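Local coordinates for protein 11R-lipoxygenase (Gersemia fruticosa, PDB 3VF1) that is a calcium-dependent, non-heme iron lipoxygenase that probably inserts both atoms of molecular oxygen into a polyunsaturated lipid substrate, at residues Y386-T391 / K448-G453; I347-Y352 / L377-A382; G179-E184 / L434-L439; R233-P238 / Q621-V626. All blocks are in the same frame, centred on the assembly; numbering follows the deposited sequence.

Contact 1: Y386-T391 / K448-G453; sequences YHQMIT and KVLSIG
Met-389 and Leu-450 both set their first side-chain bond beside the backbone N, CG lying anti to the carbonyl carbon (chi1 -56° and -64°), and this aims each chain at the other. The bend of Met-389 at chi2 (-46°) then brings SD to 3.6 Å from Leu-450 CD1. The two leucine branches divide the helix surface: CD1 lies mainly against the methionine, while CD2 is 4.1 Å from CG of Gln-388, one residue earlier in the helix. Within the type I turn from Leu-450 to Gly-453, Ile-452 lies alongside Met-389 and points the opposite way, its CD1 4.0 Å from Met-389 CG. No hydrogen bond crosses; the turn is closed by Gly-453 N on Leu-450 O at 3.0 Å. Only the aliphatic part of Gln-388 serves here, since its amide NE2 bonds to Gln-582. Tyr-386 O accepts from Ile-390 N and also from Thr-391 N, five residues on; the second bond marks a wider pi-type turn just ahead of the iron ligand His-392. Helix 369-410 thus meets the loop that follows helix 445-449, with Met-461 of helix 456-465 against Met-389 and Met-625 of helix 619-632 against Gln-388.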
# COMPACT_ATOMS: atom_id res chain seq x y z
N TYR A 386 0.31 5.65 -15.57
CA TYR A 386 -0.48 4.51 -15.12
C TYR A 386 -0.03 4.05 -13.74
O TYR A 386 -0.85 3.82 -12.86
CB TYR A 386 -0.34 3.37 -16.13
CG TYR A 386 -1.33 2.24 -15.94
CD1 TYR A 386 -1.19 1.34 -14.88
CD2 TYR A 386 -2.39 2.06 -16.81
CE1 TYR A 386 -2.08 0.30 -14.71
CE2 TYR A 386 -3.29 1.02 -16.65
CZ TYR A 386 -3.13 0.15 -15.59
OH TYR A 386 -4.03 -0.88 -15.42
N HIS A 387 1.28 3.92 -13.55
CA HIS A 387 1.81 3.39 -12.30
C HIS A 387 1.49 4.28 -11.10
O HIS A 387 1.02 3.80 -10.07
CB HIS A 387 3.32 3.20 -12.38
CG HIS A 387 3.97 2.98 -11.05
ND1 HIS A 387 4.73 3.94 -10.42
CD2 HIS A 387 3.95 1.92 -10.21
CE1 HIS A 387 5.17 3.48 -9.27
NE2 HIS A 387 4.70 2.25 -9.12
N GLN A 388 1.74 5.57 -11.24
CA GLN A 388 1.58 6.50 -10.13
C GLN A 388 0.13 6.62 -9.68
O GLN A 388 -0.16 6.52 -8.49
CB GLN A 388 2.10 7.89 -10.52
CG GLN A 388 3.61 7.96 -10.66
CD GLN A 388 4.33 7.70 -9.35
OE1 GLN A 388 3.77 7.90 -8.26
NE2 GLN A 388 5.57 7.25 -9.44
N MET A 389 -0.78 6.81 -10.62
CA MET A 389 -2.17 7.10 -10.29
C MET A 389 -3.02 5.84 -10.10
O MET A 389 -3.86 5.79 -9.20
CB MET A 389 -2.80 7.99 -11.37
CG MET A 389 -2.04 9.28 -11.62
SD MET A 389 -1.58 10.13 -10.09
CE MET A 389 -3.17 10.26 -9.27
N ILE A 390 -2.81 4.84 -10.94
CA ILE A 390 -3.65 3.64 -10.91
C ILE A 390 -3.04 2.51 -10.09
O ILE A 390 -3.65 2.02 -9.14
CB ILE A 390 -3.96 3.13 -12.33
CG1 ILE A 390 -4.86 4.12 -13.06
CG2 ILE A 390 -4.62 1.76 -12.27
CD1 ILE A 390 -5.19 3.75 -14.49
N THR A 391 -1.83 2.10 -10.45
CA THR A 391 -1.18 0.97 -9.79
C THR A 391 -0.87 1.25 -8.33
O THR A 391 -1.04 0.39 -7.47
CB THR A 391 0.12 0.56 -10.50
OG1 THR A 391 -0.16 0.26 -11.87
CG2 THR A 391 0.75 -0.65 -9.82
N LYS A 448 2.87 18.19 -9.94
CA LYS A 448 4.12 18.86 -10.28
C LYS A 448 5.06 18.04 -11.16
O LYS A 448 5.98 18.59 -11.76
CB LYS A 448 4.87 19.27 -9.01
CG LYS A 448 4.16 20.29 -8.14
CD LYS A 448 5.09 20.85 -7.08
CE LYS A 448 4.38 21.80 -6.13
NZ LYS A 448 3.51 21.09 -5.15
N VAL A 449 4.85 16.73 -11.24
CA VAL A 449 5.79 15.85 -11.94
C VAL A 449 5.18 15.08 -13.12
O VAL A 449 5.91 14.67 -14.02
CB VAL A 449 6.43 14.84 -10.97
CG1 VAL A 449 7.06 15.56 -9.79
CG2 VAL A 449 5.40 13.82 -10.50
N LEU A 450 3.87 14.87 -13.10
CA LEU A 450 3.21 14.12 -14.15
C LEU A 450 2.72 15.03 -15.27
O LEU A 450 2.29 16.16 -15.01
CB LEU A 450 2.02 13.34 -13.58
CG LEU A 450 2.34 12.26 -12.55
CD1 LEU A 450 1.05 11.62 -12.06
CD2 LEU A 450 3.27 11.21 -13.15
N SER A 451 2.79 14.55 -16.51
CA SER A 451 2.31 15.34 -17.64
C SER A 451 0.78 15.40 -17.65
O SER A 451 0.21 16.34 -18.20
CB SER A 451 2.84 14.78 -18.96
OG SER A 451 2.41 13.44 -19.17
N ILE A 452 0.13 14.42 -17.04
CA ILE A 452 -1.32 14.46 -16.90
C ILE A 452 -1.72 15.29 -15.68
O ILE A 452 -2.89 15.35 -15.31
CB ILE A 452 -1.96 13.06 -16.78
CG1 ILE A 452 -1.55 12.37 -15.48
CG2 ILE A 452 -1.59 12.21 -18.00
CD1 ILE A 452 -2.24 11.04 -15.25
N GLY A 453 -0.73 15.92 -15.05
CA GLY A 453 -0.99 16.86 -13.97
C GLY A 453 -1.82 18.01 -14.50
O GLY A 453 -1.88 18.24 -15.71

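Contact 2: I347-Y352 / L377-A382; sequences IAIQLY and LWLRCA
Leu-351 and Trp-378 meet with their side chains at about a right angle, whereas Ile-349 and Leu-379 meet at a slant. In the first pair the leucine offers one methyl, CD2, which stops 3.7 Å from Trp-378 CB; the contact is thus with the root of the tryptophan, and the indole turns from the strand and packs on Met-596. In the second the end of the isoleucine touches: Ile-349 CD1 is 3.9 Å from Leu-379 CD2, and its CG1 4.1 Å from that same methyl. At Leu-379, chi1 of -178° carries CG out from the helix flank, opposite the backbone N, and chi2 of 63° then turns CD2 to the isoleucine. Ile-349 is in strand 344-350, while Leu-351 is just past its end, in the loop, and reaches helix 369-410 with the end of its side chain. Between them Gln-350 points CB away from the helix; its NE2 bonds to Tyr-352 O at 2.8 Å, in the carbonyl plane, and also to Asn-279 O. Phe-257 and Phe-261 of helix 254-263 also pack on Leu-379. With four buried hydrocarbon groups and no hydrogen bond between the segments, the join is van der Waals packing that depends on shape and on excluding water.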
# COMPACT_ATOMS: atom_id res chain seq x y z
N ILE A 347 9.60 -4.85 -29.68
CA ILE A 347 9.84 -5.01 -31.11
C ILE A 347 9.04 -4.03 -31.96
O ILE A 347 9.29 -3.90 -33.16
CB ILE A 347 9.53 -6.45 -31.57
CG1 ILE A 347 8.07 -6.80 -31.31
CG2 ILE A 347 10.45 -7.43 -30.87
CD1 ILE A 347 7.65 -8.13 -31.90
N ALA A 348 8.08 -3.33 -31.35
CA ALA A 348 7.26 -2.38 -32.09
C ALA A 348 6.51 -1.45 -31.14
O ALA A 348 6.13 -1.85 -30.05
CB ALA A 348 6.27 -3.12 -32.99
N ILE A 349 6.32 -0.21 -31.57
CA ILE A 349 5.63 0.79 -30.75
C ILE A 349 4.81 1.74 -31.62
O ILE A 349 5.26 2.19 -32.66
CB ILE A 349 6.61 1.62 -29.92
CG1 ILE A 349 7.32 0.75 -28.89
CG2 ILE A 349 5.88 2.76 -29.22
CD1 ILE A 349 8.43 1.47 -28.14
N GLN A 350 3.59 2.04 -31.16
CA GLN A 350 2.74 3.03 -31.81
C GLN A 350 2.29 4.03 -30.75
O GLN A 350 1.69 3.64 -29.75
CB GLN A 350 1.54 2.35 -32.46
CG GLN A 350 0.65 3.27 -33.27
CD GLN A 350 -0.51 2.54 -33.93
OE1 GLN A 350 -0.32 1.83 -34.91
NE2 GLN A 350 -1.70 2.70 -33.38
N LEU A 351 2.60 5.31 -30.96
CA LEU A 351 2.42 6.31 -29.91
C LEU A 351 0.95 6.63 -29.61
O LEU A 351 0.58 6.84 -28.46
CB LEU A 351 3.18 7.59 -30.26
CG LEU A 351 4.69 7.44 -30.42
CD1 LEU A 351 5.33 8.79 -30.73
CD2 LEU A 351 5.31 6.83 -29.17
N TYR A 352 0.12 6.67 -30.65
CA TYR A 352 -1.30 6.96 -30.47
C TYR A 352 -2.15 5.77 -30.90
O TYR A 352 -1.73 4.96 -31.73
CB TYR A 352 -1.71 8.22 -31.25
CG TYR A 352 -1.08 9.50 -30.74
CD1 TYR A 352 -1.63 10.18 -29.66
CD2 TYR A 352 0.04 10.04 -31.35
CE1 TYR A 352 -1.07 11.36 -29.19
CE2 TYR A 352 0.61 11.22 -30.89
CZ TYR A 352 0.05 11.87 -29.82
OH TYR A 352 0.61 13.05 -29.37
N LEU A 377 11.02 5.96 -24.87
CA LEU A 377 10.84 6.92 -23.79
C LEU A 377 9.38 7.30 -23.64
O LEU A 377 8.88 7.46 -22.53
CB LEU A 377 11.69 8.16 -24.03
CG LEU A 377 13.20 7.96 -23.88
CD1 LEU A 377 13.97 9.16 -24.42
CD2 LEU A 377 13.56 7.71 -22.42
N TRP A 378 8.68 7.45 -24.76
CA TRP A 378 7.27 7.84 -24.74
C TRP A 378 6.38 6.71 -24.25
O TRP A 378 5.32 6.96 -23.67
CB TRP A 378 6.83 8.31 -26.13
CG TRP A 378 7.20 9.73 -26.43
CD1 TRP A 378 8.31 10.16 -27.10
CD2 TRP A 378 6.47 10.91 -26.06
NE1 TRP A 378 8.31 11.53 -27.17
CE2 TRP A 378 7.20 12.01 -26.54
CE3 TRP A 378 5.28 11.13 -25.37
CZ2 TRP A 378 6.76 13.32 -26.36
CZ3 TRP A 378 4.85 12.43 -25.19
CH2 TRP A 378 5.59 13.51 -25.68
N LEU A 379 6.80 5.47 -24.47
CA LEU A 379 6.05 4.32 -23.98
C LEU A 379 6.17 4.23 -22.46
O LEU A 379 5.19 3.96 -21.77
CB LEU A 379 6.57 3.03 -24.62
CG LEU A 379 5.85 1.74 -24.23
CD1 LEU A 379 4.39 1.77 -24.67
CD2 LEU A 379 6.56 0.53 -24.82
N ARG A 380 7.37 4.46 -21.94
CA ARG A 380 7.61 4.43 -20.50
C ARG A 380 6.90 5.58 -19.80
O ARG A 380 6.40 5.43 -18.69
CB ARG A 380 9.11 4.50 -20.21
CG ARG A 380 9.88 3.27 -20.66
CD ARG A 380 9.50 2.05 -19.84
NE ARG A 380 9.87 2.20 -18.44
CZ ARG A 380 9.39 1.44 -17.45
NH1 ARG A 380 8.52 0.48 -17.70
NH2 ARG A 380 9.79 1.66 -16.21
N CYS A 381 6.85 6.74 -20.45
CA CYS A 381 6.19 7.90 -19.88
C CYS A 381 4.72 7.60 -19.63
O CYS A 381 4.18 7.94 -18.58
CB CYS A 381 6.34 9.12 -20.79
SG CYS A 381 5.83 10.68 -20.02
N ALA A 382 4.08 6.96 -20.60
CA ALA A 382 2.69 6.55 -20.46
C ALA A 382 2.55 5.60 -19.27
O ALA A 382 1.61 5.71 -18.48
CB ALA A 382 2.20 5.87 -21.73

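Contact 3: G179-E184 / L434-L439; sequences GFVDAE and LGRNDL
Residues 179-184 run as an extended loop without regular structure past the last turn of helix 428-438, the backbones coming nearest at Glu-184 and Asn-437, whose CA atoms are 8.8 Å apart. Arg-436, with its chain bent at chi3, reaches the start of the loop and lays its guanidinium against Phe-180. The CD2 atom of Phe-180 sits over the centre of one guanidinium face, 3.7 Å above the plane, and Phe-180 CB approaches NH1 of Arg-436 at 3.3 Å. Ring and guanidinium planes are 32° apart, so the groups overlap without a parallel stack. Val-181 adds CG1, 3.9 Å from Arg-436 NH2. That NH2 forms a salt bridge with Glu-401 OE2 of helix 369-410 and also donates to a water at 2.8 Å; the water lies 3.0 Å from each of the carbonyl oxygens of Val-181 and Ala-183, linking arginine to loop backbone. A direct bond joins the segments further on: Asn-437 ND2 donates to Glu-184 O at 3.1 Å (N-H...O angle 159°), while Asn-437 OD1 accepts from Arg-172. Replacing Arg-436 by a leucine would probably leave Glu-401 without its salt-bridge mate and the water without its donor. The ion pair joins helices 428-438 and 369-410 of the lipoxygenase fold, and the same carboxylate takes Val-181 N of the loop, with the Arg-436 side chain about 8 Å from that of the iron ligand His-397.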
# COMPACT_ATOMS: atom_id res chain seq x y z
N GLY A 179 -14.83 4.72 -1.14
CA GLY A 179 -15.16 5.50 0.03
C GLY A 179 -13.91 5.84 0.81
O GLY A 179 -12.86 5.22 0.60
N PHE A 180 -14.00 6.81 1.71
CA PHE A 180 -12.85 7.22 2.50
C PHE A 180 -13.31 7.80 3.84
O PHE A 180 -14.48 8.12 4.01
CB PHE A 180 -12.01 8.25 1.73
CG PHE A 180 -12.79 9.44 1.26
CD1 PHE A 180 -13.61 9.36 0.15
CD2 PHE A 180 -12.69 10.66 1.93
CE1 PHE A 180 -14.32 10.46 -0.29
CE2 PHE A 180 -13.40 11.76 1.49
CZ PHE A 180 -14.22 11.66 0.38
N VAL A 181 -12.37 7.93 4.77
CA VAL A 181 -12.69 8.46 6.09
C VAL A 181 -12.95 9.96 6.01
O VAL A 181 -12.38 10.65 5.16
CB VAL A 181 -11.55 8.21 7.10
CG1 VAL A 181 -10.35 9.10 6.79
CG2 VAL A 181 -12.04 8.45 8.52
N ASP A 182 -13.81 10.46 6.89
CA ASP A 182 -14.09 11.88 6.96
C ASP A 182 -13.07 12.57 7.86
O ASP A 182 -13.09 12.42 9.08
CB ASP A 182 -15.50 12.12 7.51
CG ASP A 182 -15.86 13.59 7.57
OD1 ASP A 182 -14.96 14.44 7.40
OD2 ASP A 182 -17.05 13.91 7.80
N ALA A 183 -12.16 13.32 7.24
CA ALA A 183 -11.14 14.06 7.97
C ALA A 183 -10.58 15.17 7.09
O ALA A 183 -10.23 14.93 5.93
CB ALA A 183 -10.03 13.12 8.42
N GLU A 184 -10.49 16.37 7.64
CA GLU A 184 -10.02 17.52 6.88
C GLU A 184 -8.50 17.50 6.76
O GLU A 184 -7.94 17.88 5.74
CB GLU A 184 -10.48 18.82 7.53
CG GLU A 184 -10.15 20.07 6.73
CD GLU A 184 -10.78 21.32 7.30
OE1 GLU A 184 -11.65 21.20 8.19
OE2 GLU A 184 -10.42 22.43 6.86
N LEU A 434 -3.54 12.89 4.10
CA LEU A 434 -2.47 13.76 3.64
C LEU A 434 -2.42 13.76 2.12
O LEU A 434 -2.27 14.81 1.49
CB LEU A 434 -1.12 13.29 4.20
CG LEU A 434 0.09 14.15 3.83
CD1 LEU A 434 0.03 15.50 4.53
CD2 LEU A 434 1.38 13.42 4.17
N GLY A 435 -2.56 12.57 1.53
CA GLY A 435 -2.55 12.43 0.09
C GLY A 435 -3.63 13.25 -0.58
O GLY A 435 -3.41 13.87 -1.62
N ARG A 436 -4.81 13.27 0.03
CA ARG A 436 -5.94 14.01 -0.53
C ARG A 436 -5.69 15.52 -0.54
O ARG A 436 -6.42 16.27 -1.18
CB ARG A 436 -7.22 13.70 0.25
CG ARG A 436 -7.96 12.47 -0.25
CD ARG A 436 -9.27 12.26 0.48
NE ARG A 436 -9.08 11.70 1.81
CZ ARG A 436 -8.95 10.40 2.07
NH1 ARG A 436 -8.99 9.50 1.09
NH2 ARG A 436 -8.78 9.99 3.32
N ASN A 437 -4.66 15.96 0.18
CA ASN A 437 -4.32 17.38 0.22
C ASN A 437 -3.01 17.73 -0.47
O ASN A 437 -2.88 18.80 -1.06
CB ASN A 437 -4.27 17.86 1.68
CG ASN A 437 -5.61 17.75 2.38
OD1 ASN A 437 -6.67 17.85 1.75
ND2 ASN A 437 -5.58 17.53 3.69
N ASP A 438 -2.03 16.83 -0.41
CA ASP A 438 -0.67 17.15 -0.84
C ASP A 438 -0.13 16.29 -1.98
O ASP A 438 0.97 16.54 -2.49
CB ASP A 438 0.28 17.06 0.36
CG ASP A 438 0.02 18.13 1.40
OD1 ASP A 438 -1.09 18.70 1.40
OD2 ASP A 438 0.93 18.41 2.21
N LEU A 439 -0.88 15.28 -2.40
CA LEU A 439 -0.44 14.40 -3.47
C LEU A 439 -1.36 14.46 -4.68
O LEU A 439 -0.93 14.77 -5.79
CB LEU A 439 -0.37 12.95 -2.98
CG LEU A 439 0.76 12.59 -2.02
CD1 LEU A 439 0.60 11.14 -1.55
CD2 LEU A 439 2.12 12.79 -2.66
O HOH W 1 -9.88 12.23 4.59

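Contact 4: R233-P238 / Q621-V626; sequences RQLITP and QAVTMV
The end of a 3-10 segment, residues 233-235, packs on helix 619-632 through a single inserted leucine. Leu-235 has its CB directed at the helix, and its two methyl branches part to meet different residues. CD1 lies 3.6 Å from Ala-622 CB and 3.8 Å from Val-626 CG2, so it bridges positions one helical turn apart. CD2 takes the other direction and reaches Val-623 CG2 at 3.6 Å, the leucine and valine chains meeting at a slant. The valine torsions help: at Val-623 and Val-626 alike, CG1 stands opposite the backbone N (chi1 175° and 169°), which leaves CG2 beside the N as the branch that meets the leucine. Spacings of one, three and four residues among Ala-622, Val-623 and Val-626 are those of one face of an alpha-helix, and this face receives Leu-235 in a predominantly helical part of the lipoxygenase fold. Helix 208-213 borders the same site, with Phe-211 against Val-623 and Thr-624. The small side chain of Ala-622 is consistent with a close approach to the helix backbone: Leu-235 CD1 is also 3.8 Å from Ala-622 O. The CA atoms of Leu-235 and Val-623 are 6.7 Å apart, and no hydrogen bond runs between the segments.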
# COMPACT_ATOMS: atom_id res chain seq x y z
N ARG A 233 22.42 11.54 -13.69
CA ARG A 233 23.11 10.88 -12.58
C ARG A 233 23.51 11.88 -11.50
O ARG A 233 23.89 11.48 -10.39
CB ARG A 233 24.34 10.14 -13.10
CG ARG A 233 24.03 8.98 -14.04
CD ARG A 233 25.20 8.66 -14.95
NE ARG A 233 26.19 7.78 -14.33
CZ ARG A 233 26.33 6.48 -14.58
NH1 ARG A 233 25.55 5.87 -15.47
NH2 ARG A 233 27.27 5.78 -13.96
N GLN A 234 23.45 13.17 -11.81
CA GLN A 234 23.78 14.21 -10.85
C GLN A 234 22.78 14.25 -9.70
O GLN A 234 23.09 14.73 -8.61
CB GLN A 234 23.82 15.58 -11.53
CG GLN A 234 24.94 15.74 -12.54
CD GLN A 234 24.93 17.11 -13.20
OE1 GLN A 234 24.27 18.03 -12.72
NE2 GLN A 234 25.65 17.24 -14.31
N LEU A 235 21.58 13.74 -9.95
CA LEU A 235 20.51 13.79 -8.96
C LEU A 235 20.72 12.77 -7.84
O LEU A 235 20.07 12.85 -6.80
CB LEU A 235 19.15 13.56 -9.62
CG LEU A 235 18.78 14.58 -10.70
CD1 LEU A 235 17.40 14.29 -11.26
CD2 LEU A 235 18.85 15.99 -10.15
N ILE A 236 21.64 11.83 -8.05
CA ILE A 236 21.93 10.82 -7.04
C ILE A 236 23.12 11.25 -6.19
O ILE A 236 24.26 10.87 -6.46
CB ILE A 236 22.21 9.45 -7.67
CG1 ILE A 236 21.05 9.05 -8.58
CG2 ILE A 236 22.42 8.40 -6.58
CD1 ILE A 236 19.69 9.08 -7.90
N THR A 237 22.84 12.04 -5.17
CA THR A 237 23.85 12.51 -4.24
C THR A 237 23.96 11.54 -3.07
O THR A 237 23.17 10.60 -2.97
CB THR A 237 23.49 13.90 -3.69
OG1 THR A 237 22.27 13.80 -2.93
CG2 THR A 237 23.29 14.89 -4.83
N PRO A 238 24.95 11.75 -2.19
CA PRO A 238 25.07 10.91 -0.99
C PRO A 238 23.81 10.96 -0.12
O PRO A 238 23.61 10.08 0.72
CB PRO A 238 26.26 11.52 -0.25
CG PRO A 238 27.08 12.15 -1.32
CD PRO A 238 26.09 12.67 -2.32
N GLN A 621 12.21 20.16 -12.58
CA GLN A 621 11.20 19.11 -12.62
C GLN A 621 11.79 17.77 -12.19
O GLN A 621 11.16 17.00 -11.46
CB GLN A 621 10.60 18.99 -14.02
CG GLN A 621 9.74 20.17 -14.44
CD GLN A 621 9.38 20.12 -15.91
OE1 GLN A 621 10.08 19.50 -16.71
NE2 GLN A 621 8.28 20.78 -16.27
N ALA A 622 13.01 17.49 -12.65
CA ALA A 622 13.66 16.22 -12.37
C ALA A 622 14.00 16.09 -10.88
O ALA A 622 13.85 15.02 -10.29
CB ALA A 622 14.91 16.06 -13.21
N VAL A 623 14.45 17.19 -10.28
CA VAL A 623 14.77 17.19 -8.85
C VAL A 623 13.49 16.99 -8.04
O VAL A 623 13.50 16.29 -7.03
CB VAL A 623 15.43 18.51 -8.42
CG1 VAL A 623 15.63 18.53 -6.91
CG2 VAL A 623 16.76 18.70 -9.13
N THR A 624 12.40 17.61 -8.49
CA THR A 624 11.12 17.48 -7.81
C THR A 624 10.71 16.01 -7.71
O THR A 624 10.22 15.57 -6.67
CB THR A 624 10.01 18.26 -8.53
OG1 THR A 624 10.25 19.67 -8.39
CG2 THR A 624 8.64 17.93 -7.94
N MET A 625 10.93 15.26 -8.78
CA MET A 625 10.55 13.86 -8.80
C MET A 625 11.40 13.04 -7.83
O MET A 625 10.88 12.18 -7.12
CB MET A 625 10.69 13.28 -10.21
CG MET A 625 10.23 11.83 -10.33
SD MET A 625 8.54 11.61 -9.72
CE MET A 625 8.30 9.86 -10.00
N VAL A 626 12.69 13.32 -7.79
CA VAL A 626 13.60 12.61 -6.90
C VAL A 626 13.28 12.90 -5.44
O VAL A 626 13.36 12.02 -4.59
CB VAL A 626 15.08 12.98 -7.17
CG1 VAL A 626 15.98 12.43 -6.07
CG2 VAL A 626 15.51 12.46 -8.53

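Helix 369-410 carries contact 2 and then contact 1, whose centres are 16 Å apart and which follow in series along the chain. Contact 4 encloses contacts 1 and 2 in sequence and crosses contact 3, whose segments alternate with its own. Contacts 1 and 4 are in direct packing contact, with Val-449 CG1 3.4 Å from Thr-624 CG2. Contacts 2 and 3 are the farthest apart, their centres about 33 Å from each other. Contacts 1 and 2 thus pack a loop and a strand of the five-stranded antiparallel sheet on the helix that carries the iron ligands His-392 and His-397; contact 3 is tied to it through Glu-401, and contact 4 lies away from the iron site.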